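Local atomic coordinates of ribosomal RNA small subunit methyltransferase D (Escherichia coli, PDB entry 2FPO), a protein that transfers a methyl group from S-adenosyl-L-methionine to the N2 atom of one specific guanine of 16S rRNA in the assembled 30S particle. Residues 73-79 / 103-107; 42-46 / 67-72; 21-27 / 96-102. All coordinates share one frame; numbering follows the deposited sequence. Where two conformers were deposited one is given.

In the fold
Helix 67-74 ties the three contacts together: interaction 2 packs it against helix 39-53, interaction 1 joins its C-terminal end and the following turn to strand 105-108, and interaction 3 lies beside it, with L26, L97 and L100 touching L70. Interaction 2 is the buried one, its centre about 8 Å from the centre of the chain, and combines ring and leucine packing with an enclosed arginine-glutamate pair. Interactions 1 and 3, about 12 and 17 Å from that centre, are only partly buried. Both include an ordered water and an asparagine amide bonded to a backbone carbonyl, beside apolar contacts made mainly by L73 in one and L100 in the other.

Interaction 1. Residues 73-79 / 103-107; sequences LSRYAAG and GNARV
N104 reaches across to the turn that follows helix 67-74. CB lies 3.3 Å from A78 O. With chi1 at 63°, CG sits between the backbone N and the carbonyl carbon, a rotation that brings the amide over the turn. OD1 rests 3.7 Å from L73 CD2, as the two side chains slide past each other in opposite directions. At the tip, ND2 gives a hydrogen bond to A78 O (3.0 Å, 156° at the hydrogen). The acceptor lies close to the plane of the N104 amide, yet the donor stands above the carbonyl plane of A78, 71° out of it. A77 O is also near, but its angle to ND2 is too poor for a bond. The other N-H of ND2 points to water 1, 2.9 Å away, and this water donates in turn to L73 O (2.6 Å) and A77 O (2.9 Å).

L73 O also accepts from Y76 N in the Schellman motif that ends the helix, with Y76 at positive phi and A77 N bonded to A72 O. Beside this polar set, L73 CD1 meets A105 CB at 3.8 Å, and L97 of helix 87-99 touches both residues. The G79 CA-H group approaches N104 O at 3.2 Å, where strands 79-83 and 105-108 begin side by side. A leucine in place of N104 would probably leave A78 O without this donor and water 1 without one of its three partners. One amide nitrogen is thus linked to three carbonyl oxygens, A78 O directly and L73 O and A77 O through the water, at the helix end and the turn after it; the anchoring is polar and directional, with the apolar pair L73-A105 beside it.

Interaction 2. Residues 42-46 / 67-72; sequences RETLF and ALGLEA
The F46 ring is held between E71 and L45. E71 CG lies over one face, 3.7 Å from the centroid, which is a CH-pi contact displaced toward the rim; L45 CG, from the ring's own helix, covers the opposite face, and R42 O lies at the edge in the ring plane. L68 O approaches F46 CZ obliquely at 3.4 Å, while A72 CB reaches F46 CE1 at 4.0 Å.

The R42 guanidinium is the second flat group. A67 CB sits over one face, toward the rim, and E71 OE1 comes in obliquely, 3.1 Å from NH1. This pair is a salt bridge, but its hydrogen bond is weak, and the guanidinium and carboxylate planes stand 64° apart. Each group has a stronger partner outside the two helices: R42 NH1 bonds to R15 O, and E71 OE2 pairs with R75 NE, while E71 OE1 also accepts from I17 N. The buried carboxylate is therefore gripped from several directions, which would be expected to keep it ionised. With CG anti to the backbone N (chi1 -169°), E71 lays that carbon on the ring, and a bend at chi2 turns the carboxylate toward R42.

Beside the charged pair, L68 CD2 lies between R42 and L45, 3.8 Å from R42 CG and 3.9 Å from L45 CD2; the two leucines cross at about a right angle, and F127 and Y157 of the central sheet touch both.

The local axes approach to 11.3 Å and cross at -50°. Helix 67-74 is the first crossover helix of a Rossmann-like methyltransferase, joining parallel strands 57-60 and 79-83. The glycine-rich loop before it resembles the segment that binds S-adenosyl-L-methionine in relatives, and helix 39-53 packs across helix 67-74.

Interaction 3. Residues 21-27 / 96-102; sequences WRGRKLP and NLATLKA
W21 faces L100 and L26 faces N96 at the two ends of this contact, with CA-CA distances of 7.9 Å for W21-L100 and 6.7 Å for L26-N96. Between them the first segment makes a type II beta turn, W21 to R24, before entering strand 25-27. The second is the end of helix 87-99, closed by a Schellman motif in which K101 has positive phi, A102 N bonds to L97 O and K101 N to A98 O.

L100 carries the packing. Its CD2 lies over the five-membered ring of W21, 3.9 Å from the centroid and 13° off the normal, a CH-pi contact, and its CD1 meets L26 CD1 tip to tip at 3.6 Å. A102 CB touches W21 CH2 at 3.7 Å. R24, bent at chi2 (-78°) and again at chi3, folds its guanidinium back so that L100 CD2 covers one face and T99 CG2 lies at the edge, 3.7 Å from NH2. Water 2, in the guanidinium plane, accepts from R24 NH1 and donates to T99 O.

At the far end N96 ND2 gives P27 O a nearly straight hydrogen bond (3.0 Å, 170°), tilted from the carbonyl plane, while N96 OD1 is taken by Q92 NE2. The chemistry is thus graded: buried leucines against a partly exposed indole, an exposed arginine linked through water, and one directional amide bond fixing the strand to the helix.

Interaction 1. Residues 73-79 / 103-107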
loop_
_atom_site.group_PDB
_atom_site.type_symbol
_atom_site.label_atom_id
_atom_site.label_comp_id
_atom_site.label_asym_id
_atom_site.label_seq_id
_atom_site.Cartn_x
_atom_site.Cartn_y
_atom_site.Cartn_z
ATOM N N LEU A 73 -6.567 -6.073 -4.906
ATOM C CA LEU A 73 -7.926 -6.398 -5.285
ATOM C C LEU A 73 -8.022 -7.596 -6.223
ATOM O O LEU A 73 -8.954 -8.400 -6.132
ATOM C CB LEU A 73 -8.613 -5.182 -5.921
ATOM C CG LEU A 73 -8.832 -4.066 -4.901
ATOM C CD1 LEU A 73 -8.892 -2.710 -5.644
ATOM C CD2 LEU A 73 -10.069 -4.294 -3.978
ATOM N N SER A 74 -7.070 -7.692 -7.137
ATOM C CA SER A 74 -7.049 -8.793 -8.074
ATOM C C SER A 74 -6.969 -10.137 -7.326
ATOM O O SER A 74 -7.666 -11.099 -7.673
ATOM C CB SER A 74 -5.873 -8.634 -9.034
ATOM O OG SER A 74 -5.940 -9.609 -10.060
ATOM N N ARG A 75 -6.152 -10.158 -6.275
ATOM C CA ARG A 75 -5.845 -11.346 -5.522
ATOM C C ARG A 75 -6.837 -11.546 -4.369
ATOM O O ARG A 75 -6.539 -12.217 -3.360
ATOM C CB ARG A 75 -4.402 -11.266 -5.053
ATOM C CG ARG A 75 -3.405 -11.159 -6.211
ATOM C CD ARG A 75 -1.999 -10.929 -5.665
ATOM N NE ARG A 75 -0.976 -10.720 -6.706
ATOM C CZ ARG A 75 0.042 -11.535 -6.960
ATOM N NH1 ARG A 75 0.198 -12.669 -6.276
ATOM N NH2 ARG A 75 0.928 -11.216 -7.905
ATOM N N TYR A 76 -8.018 -10.945 -4.555
ATOM C CA TYR A 76 -9.207 -11.177 -3.741
ATOM C C TYR A 76 -9.136 -10.590 -2.332
ATOM O O TYR A 76 -9.771 -11.109 -1.408
ATOM C CB TYR A 76 -9.580 -12.676 -3.715
ATOM C CG TYR A 76 -9.788 -13.274 -5.097
ATOM C CD1 TYR A 76 -10.991 -13.105 -5.781
ATOM C CD2 TYR A 76 -8.767 -14.009 -5.721
ATOM C CE1 TYR A 76 -11.188 -13.667 -7.053
ATOM C CE2 TYR A 76 -8.944 -14.561 -6.996
ATOM C CZ TYR A 76 -10.152 -14.385 -7.653
ATOM O OH TYR A 76 -10.319 -14.940 -8.903
ATOM N N ALA A 77 -8.390 -9.490 -2.169
ATOM C CA ALA A 77 -8.612 -8.599 -1.038
ATOM C C ALA A 77 -10.118 -8.363 -0.940
ATOM O O ALA A 77 -10.778 -8.228 -1.957
ATOM C CB ALA A 77 -7.880 -7.256 -1.242
ATOM N N ALA A 78 -10.641 -8.320 0.281
ATOM C CA ALA A 78 -12.043 -7.981 0.548
ATOM C C ALA A 78 -12.318 -6.519 0.188
ATOM O O ALA A 78 -13.370 -6.192 -0.397
ATOM C CB ALA A 78 -12.364 -8.238 2.014
ATOM N N GLY A 79 -11.369 -5.640 0.508
ATOM C CA GLY A 79 -11.530 -4.226 0.177
ATOM C C GLY A 79 -10.211 -3.453 0.243
ATOM O O GLY A 79 -9.235 -3.914 0.862
ATOM N N GLY A 103 -15.937 -2.738 -7.304
ATOM C CA GLY A 103 -16.772 -1.948 -6.404
ATOM C C GLY A 103 -16.284 -1.922 -4.962
ATOM O O GLY A 103 -16.665 -1.036 -4.200
ATOM N N ASN A 104 -15.459 -2.908 -4.607
ATOM C CA ASN A 104 -14.929 -3.118 -3.269
ATOM C C ASN A 104 -13.646 -2.295 -3.012
ATOM O O ASN A 104 -12.690 -2.796 -2.426
ATOM C CB ASN A 104 -14.697 -4.636 -2.992
ATOM C CG ASN A 104 -13.639 -5.268 -3.917
ATOM O OD1 ASN A 104 -13.527 -4.903 -5.095
ATOM N ND2 ASN A 104 -12.860 -6.209 -3.379
ATOM N N ALA A 105 -13.680 -1.026 -3.424
ATOM C CA ALA A 105 -12.580 -0.079 -3.295
ATOM C C ALA A 105 -13.075 1.353 -3.351
ATOM O O ALA A 105 -14.175 1.634 -3.857
ATOM C CB ALA A 105 -11.529 -0.324 -4.386
ATOM N N ARG A 106 -12.292 2.266 -2.806
ATOM C CA ARG A 106 -12.619 3.680 -2.883
ATOM C C ARG A 106 -11.297 4.439 -3.020
ATOM O O ARG A 106 -10.204 3.946 -2.648
ATOM C CB ARG A 106 -13.326 4.158 -1.621
ATOM C CG ARG A 106 -12.490 3.995 -0.353
ATOM C CD ARG A 106 -13.041 4.906 0.762
ATOM N NE ARG A 106 -14.360 4.436 1.262
ATOM C CZ ARG A 106 -14.541 3.466 2.157
ATOM N NH1 ARG A 106 -15.793 3.158 2.570
ATOM N NH2 ARG A 106 -13.497 2.807 2.661
ATOM N N VAL A 107 -11.386 5.632 -3.557
ATOM C CA VAL A 107 -10.206 6.438 -3.748
ATOM C C VAL A 107 -10.504 7.710 -3.039
ATOM O O VAL A 107 -11.555 8.347 -3.273
ATOM C CB VAL A 107 -9.960 6.729 -5.250
ATOM C CG1 VAL A 107 -8.793 7.698 -5.431
ATOM C CG2 VAL A 107 -9.750 5.394 -6.043
HETATM O O HOH W 1 -11.196 -8.074 -4.783
#

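Interaction 2. Residues 42-46 / 67-72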
loop_
_atom_site.group_PDB
_atom_site.type_symbol
_atom_site.label_atom_id
_atom_site.label_comp_id
_atom_site.label_asym_id
_atom_site.label_seq_id
_atom_site.Cartn_x
_atom_site.Cartn_y
_atom_site.Cartn_z
ATOM N N ARG A 42 6.478 -6.238 -6.968
ATOM C CA ARG A 42 5.119 -6.690 -6.680
ATOM C C ARG A 42 5.073 -8.197 -6.486
ATOM O O ARG A 42 4.383 -8.704 -5.599
ATOM C CB ARG A 42 4.136 -6.241 -7.774
ATOM C CG ARG A 42 3.531 -4.881 -7.515
ATOM C CD ARG A 42 2.491 -4.522 -8.575
ATOM N NE ARG A 42 3.121 -4.259 -9.864
ATOM C CZ ARG A 42 2.499 -4.310 -11.032
ATOM N NH1 ARG A 42 1.210 -4.625 -11.093
ATOM N NH2 ARG A 42 3.170 -4.060 -12.144
ATOM N N GLU A 43 5.830 -8.910 -7.321
ATOM C CA GLU A 43 5.932 -10.347 -7.233
ATOM C C GLU A 43 6.416 -10.788 -5.860
ATOM O O GLU A 43 5.785 -11.625 -5.218
ATOM C CB GLU A 43 6.861 -10.841 -8.338
ATOM C CG GLU A 43 6.835 -12.306 -8.578
ATOM C CD GLU A 43 7.755 -12.690 -9.747
ATOM O OE1 GLU A 43 7.312 -13.461 -10.623
ATOM O OE2 GLU A 43 8.905 -12.200 -9.786
ATOM N N THR A 44 7.510 -10.198 -5.400
ATOM C CA THR A 44 8.058 -10.490 -4.076
ATOM C C THR A 44 7.048 -10.169 -2.947
ATOM O O THR A 44 6.810 -11.007 -2.069
ATOM C CB THR A 44 9.389 -9.704 -3.848
ATOM O OG1 THR A 44 10.331 -10.070 -4.855
ATOM C CG2 THR A 44 9.996 -9.987 -2.481
ATOM N N LEU A 45 6.454 -8.970 -2.983
ATOM C CA LEU A 45 5.531 -8.534 -1.940
ATOM C C LEU A 45 4.304 -9.450 -1.836
ATOM O O LEU A 45 3.881 -9.850 -0.741
ATOM C CB LEU A 45 5.046 -7.096 -2.229
ATOM C CG LEU A 45 3.973 -6.517 -1.307
ATOM C CD1 LEU A 45 4.348 -6.670 0.206
ATOM C CD2 LEU A 45 3.694 -5.030 -1.671
ATOM N N PHE A 46 3.723 -9.756 -2.989
ATOM C CA PHE A 46 2.499 -10.521 -3.017
ATOM C C PHE A 46 2.738 -11.992 -2.790
ATOM O O PHE A 46 1.832 -12.681 -2.326
ATOM C CB PHE A 46 1.614 -10.163 -4.214
ATOM C CG PHE A 46 0.952 -8.821 -4.049
ATOM C CD1 PHE A 46 -0.197 -8.694 -3.238
ATOM C CD2 PHE A 46 1.522 -7.670 -4.611
ATOM C CE1 PHE A 46 -0.787 -7.466 -3.039
ATOM C CE2 PHE A 46 0.930 -6.420 -4.413
ATOM C CZ PHE A 46 -0.229 -6.317 -3.643
ATOM N N ALA A 67 -0.764 0.443 -8.624
ATOM C CA ALA A 67 -0.128 -0.876 -8.793
ATOM C C ALA A 67 -0.363 -1.792 -7.573
ATOM O O ALA A 67 -0.820 -2.932 -7.725
ATOM C CB ALA A 67 1.370 -0.740 -9.099
ATOM N N LEU A 68 -0.112 -1.281 -6.368
ATOM C CA LEU A 68 -0.252 -2.097 -5.166
ATOM C C LEU A 68 -1.700 -2.413 -4.809
ATOM O O LEU A 68 -2.050 -3.573 -4.615
ATOM C CB LEU A 68 0.494 -1.481 -3.978
ATOM C CG LEU A 68 2.006 -1.311 -4.147
ATOM C CD1 LEU A 68 2.629 -0.773 -2.865
ATOM C CD2 LEU A 68 2.657 -2.657 -4.556
ATOM N N GLY A 69 -2.538 -1.382 -4.713
ATOM C CA GLY A 69 -3.956 -1.586 -4.391
ATOM C C GLY A 69 -4.696 -2.465 -5.396
ATOM O O GLY A 69 -5.500 -3.310 -5.017
ATOM N N LEU A 70 -4.408 -2.262 -6.679
ATOM C CA LEU A 70 -5.024 -3.027 -7.765
ATOM C C LEU A 70 -4.624 -4.497 -7.814
ATOM O O LEU A 70 -5.443 -5.396 -8.034
ATOM C CB LEU A 70 -4.752 -2.346 -9.111
ATOM C CG LEU A 70 -5.499 -1.013 -9.267
ATOM C CD1 LEU A 70 -5.067 -0.309 -10.545
ATOM C CD2 LEU A 70 -6.992 -1.260 -9.269
ATOM N N GLU A 71 -3.350 -4.744 -7.610
ATOM C CA GLU A 71 -2.862 -6.108 -7.452
ATOM C C GLU A 71 -3.518 -6.769 -6.215
ATOM O O GLU A 71 -3.900 -7.942 -6.273
ATOM C CB GLU A 71 -1.332 -6.029 -7.361
ATOM C CG GLU A 71 -0.572 -7.296 -7.446
ATOM C CD GLU A 71 -0.480 -7.838 -8.840
ATOM O OE1 GLU A 71 -0.155 -7.081 -9.800
ATOM O OE2 GLU A 71 -0.747 -9.045 -8.952
ATOM N N ALA A 72 -3.682 -6.010 -5.113
ATOM C CA ALA A 72 -4.372 -6.530 -3.917
ATOM C C ALA A 72 -5.809 -6.931 -4.222
ATOM O O ALA A 72 -6.214 -8.042 -3.903
ATOM C CB ALA A 72 -4.287 -5.532 -2.695
#

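Interaction 3. Residues 21-27 / 96-102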
loop_
_atom_site.group_PDB
_atom_site.type_symbol
_atom_site.label_atom_id
_atom_site.label_comp_id
_atom_site.label_asym_id
_atom_site.label_seq_id
_atom_site.Cartn_x
_atom_site.Cartn_y
_atom_site.Cartn_z
ATOM N N TRP A 21 -7.456 -10.518 -12.353
ATOM C CA TRP A 21 -7.164 -9.681 -13.525
ATOM C C TRP A 21 -5.752 -9.855 -14.023
ATOM O O TRP A 21 -5.178 -8.955 -14.629
ATOM C CB TRP A 21 -7.455 -8.197 -13.258
ATOM C CG TRP A 21 -8.829 -7.955 -12.721
ATOM C CD1 TRP A 21 -10.007 -8.358 -13.267
ATOM C CD2 TRP A 21 -9.150 -7.267 -11.514
ATOM N NE1 TRP A 21 -11.057 -7.950 -12.472
ATOM C CE2 TRP A 21 -10.553 -7.275 -11.388
ATOM C CE3 TRP A 21 -8.387 -6.626 -10.530
ATOM C CZ2 TRP A 21 -11.212 -6.672 -10.306
ATOM C CZ3 TRP A 21 -9.037 -6.026 -9.468
ATOM C CH2 TRP A 21 -10.435 -6.062 -9.357
ATOM N N ARG A 22 -5.199 -11.030 -13.761
ATOM C CA ARG A 22 -3.817 -11.334 -14.107
ATOM C C ARG A 22 -3.686 -11.128 -15.594
ATOM O O ARG A 22 -4.512 -11.628 -16.366
ATOM C CB ARG A 22 -3.498 -12.781 -13.733
ATOM C CG ARG A 22 -2.321 -13.360 -14.437
ATOM C CD ARG A 22 -2.026 -14.755 -13.927
ATOM N NE ARG A 22 -2.922 -15.759 -14.504
ATOM C CZ ARG A 22 -2.595 -16.579 -15.495
ATOM N NH1 ARG A 22 -3.482 -17.470 -15.944
ATOM N NH2 ARG A 22 -1.397 -16.507 -16.059
ATOM N N GLY A 23 -2.682 -10.354 -15.988
ATOM C CA GLY A 23 -2.456 -10.071 -17.400
ATOM C C GLY A 23 -3.275 -8.900 -17.946
ATOM O O GLY A 23 -3.088 -8.514 -19.097
ATOM N N ARG A 24 -4.186 -8.342 -17.146
ATOM C CA ARG A 24 -4.966 -7.181 -17.609
ATOM C C ARG A 24 -4.074 -5.941 -17.569
ATOM O O ARG A 24 -3.351 -5.740 -16.603
ATOM C CB ARG A 24 -6.253 -6.959 -16.769
ATOM C CG ARG A 24 -7.346 -8.059 -16.945
ATOM C CD ARG A 24 -8.142 -7.905 -18.241
ATOM N NE ARG A 24 -8.791 -6.609 -18.309
ATOM C CZ ARG A 24 -9.992 -6.352 -17.796
ATOM N NH1 ARG A 24 -10.680 -7.327 -17.198
ATOM N NH2 ARG A 24 -10.518 -5.132 -17.900
ATOM N N LYS A 25 -4.142 -5.128 -18.623
ATOM C CA LYS A 25 -3.316 -3.924 -18.795
ATOM C C LYS A 25 -4.180 -2.659 -18.601
ATOM O O LYS A 25 -5.289 -2.602 -19.153
ATOM C CB LYS A 25 -2.706 -3.931 -20.206
ATOM C CG LYS A 25 -2.317 -5.324 -20.722
ATOM C CD LYS A 25 -1.576 -5.274 -22.053
ATOM C CE LYS A 25 -1.233 -6.672 -22.555
ATOM N NZ LYS A 25 -0.288 -7.393 -21.639
ATOM N N LEU A 26 -3.667 -1.664 -17.860
ATOM C CA LEU A 26 -4.403 -0.422 -17.512
ATOM C C LEU A 26 -3.577 0.860 -17.719
ATOM O O LEU A 26 -2.391 0.878 -17.420
ATOM C CB LEU A 26 -4.887 -0.467 -16.044
ATOM C CG LEU A 26 -5.872 -1.548 -15.579
ATOM C CD1 LEU A 26 -5.929 -1.543 -14.082
ATOM C CD2 LEU A 26 -7.279 -1.396 -16.155
ATOM N N PRO A 27 -4.210 1.948 -18.220
ATOM C CA PRO A 27 -3.491 3.208 -18.484
ATOM C C PRO A 27 -3.226 4.024 -17.213
ATOM O O PRO A 27 -4.129 4.196 -16.401
ATOM C CB PRO A 27 -4.459 3.966 -19.382
ATOM C CG PRO A 27 -5.783 3.544 -18.874
ATOM C CD PRO A 27 -5.634 2.067 -18.579
ATOM N N ASN A 96 -9.826 3.396 -13.638
ATOM C CA ASN A 96 -9.335 2.023 -13.761
ATOM C C ASN A 96 -10.118 1.066 -12.912
ATOM O O ASN A 96 -10.360 -0.048 -13.337
ATOM C CB ASN A 96 -7.831 1.909 -13.494
ATOM C CG ASN A 96 -7.016 2.618 -14.540
ATOM O OD1 ASN A 96 -7.476 2.810 -15.661
ATOM N ND2 ASN A 96 -5.802 3.014 -14.189
ATOM N N LEU A 97 -10.553 1.497 -11.729
ATOM C CA LEU A 97 -11.444 0.662 -10.926
ATOM C C LEU A 97 -12.791 0.393 -11.617
ATOM O O LEU A 97 -13.370 -0.694 -11.472
ATOM C CB LEU A 97 -11.686 1.289 -9.547
ATOM C CG LEU A 97 -10.492 1.302 -8.576
ATOM C CD1 LEU A 97 -10.725 2.346 -7.491
ATOM C CD2 LEU A 97 -10.201 -0.078 -7.959
ATOM N N ALA A 98 -13.296 1.389 -12.340
ATOM C CA ALA A 98 -14.562 1.244 -13.061
ATOM C C ALA A 98 -14.426 0.230 -14.220
ATOM O O ALA A 98 -15.283 -0.641 -14.393
ATOM C CB ALA A 98 -15.062 2.616 -13.535
ATOM N N THR A 99 -13.330 0.309 -14.968
ATOM C CA THR A 99 -12.974 -0.688 -15.995
ATOM C C THR A 99 -12.979 -2.143 -15.483
ATOM O O THR A 99 -13.536 -3.042 -16.119
ATOM C CB THR A 99 -11.583 -0.379 -16.567
ATOM O OG1 THR A 99 -11.649 0.846 -17.304
ATOM C CG2 THR A 99 -11.093 -1.493 -17.470
ATOM N N LEU A 100 -12.359 -2.347 -14.329
ATOM C CA LEU A 100 -12.224 -3.643 -13.703
ATOM C C LEU A 100 -13.490 -4.071 -12.975
ATOM O O LEU A 100 -13.573 -5.220 -12.513
ATOM C CB LEU A 100 -11.041 -3.608 -12.717
ATOM C CG LEU A 100 -9.656 -3.331 -13.301
ATOM C CD1 LEU A 100 -8.606 -3.092 -12.170
ATOM C CD2 LEU A 100 -9.230 -4.483 -14.261
ATOM N N LYS A 101 -14.461 -3.146 -12.874
ATOM C CA LYS A 101 -15.733 -3.388 -12.182
ATOM C C LYS A 101 -15.463 -3.683 -10.714
ATOM O O LYS A 101 -16.154 -4.510 -10.098
ATOM C CB LYS A 101 -16.518 -4.575 -12.805
ATOM C CG LYS A 101 -17.475 -4.238 -13.936
ATOM C CD LYS A 101 -17.842 -5.528 -14.685
ATOM C CE LYS A 101 -19.089 -5.395 -15.536
ATOM N NZ LYS A 101 -19.022 -4.246 -16.484
ATOM N N ALA A 102 -14.471 -2.999 -10.143
ATOM C CA ALA A 102 -14.089 -3.255 -8.772
ATOM C C ALA A 102 -14.826 -2.265 -7.872
ATOM O O ALA A 102 -14.392 -1.105 -7.707
ATOM C CB ALA A 102 -12.589 -3.140 -8.617
HETATM O O HOH W 2 -13.492 -5.845 -16.993
#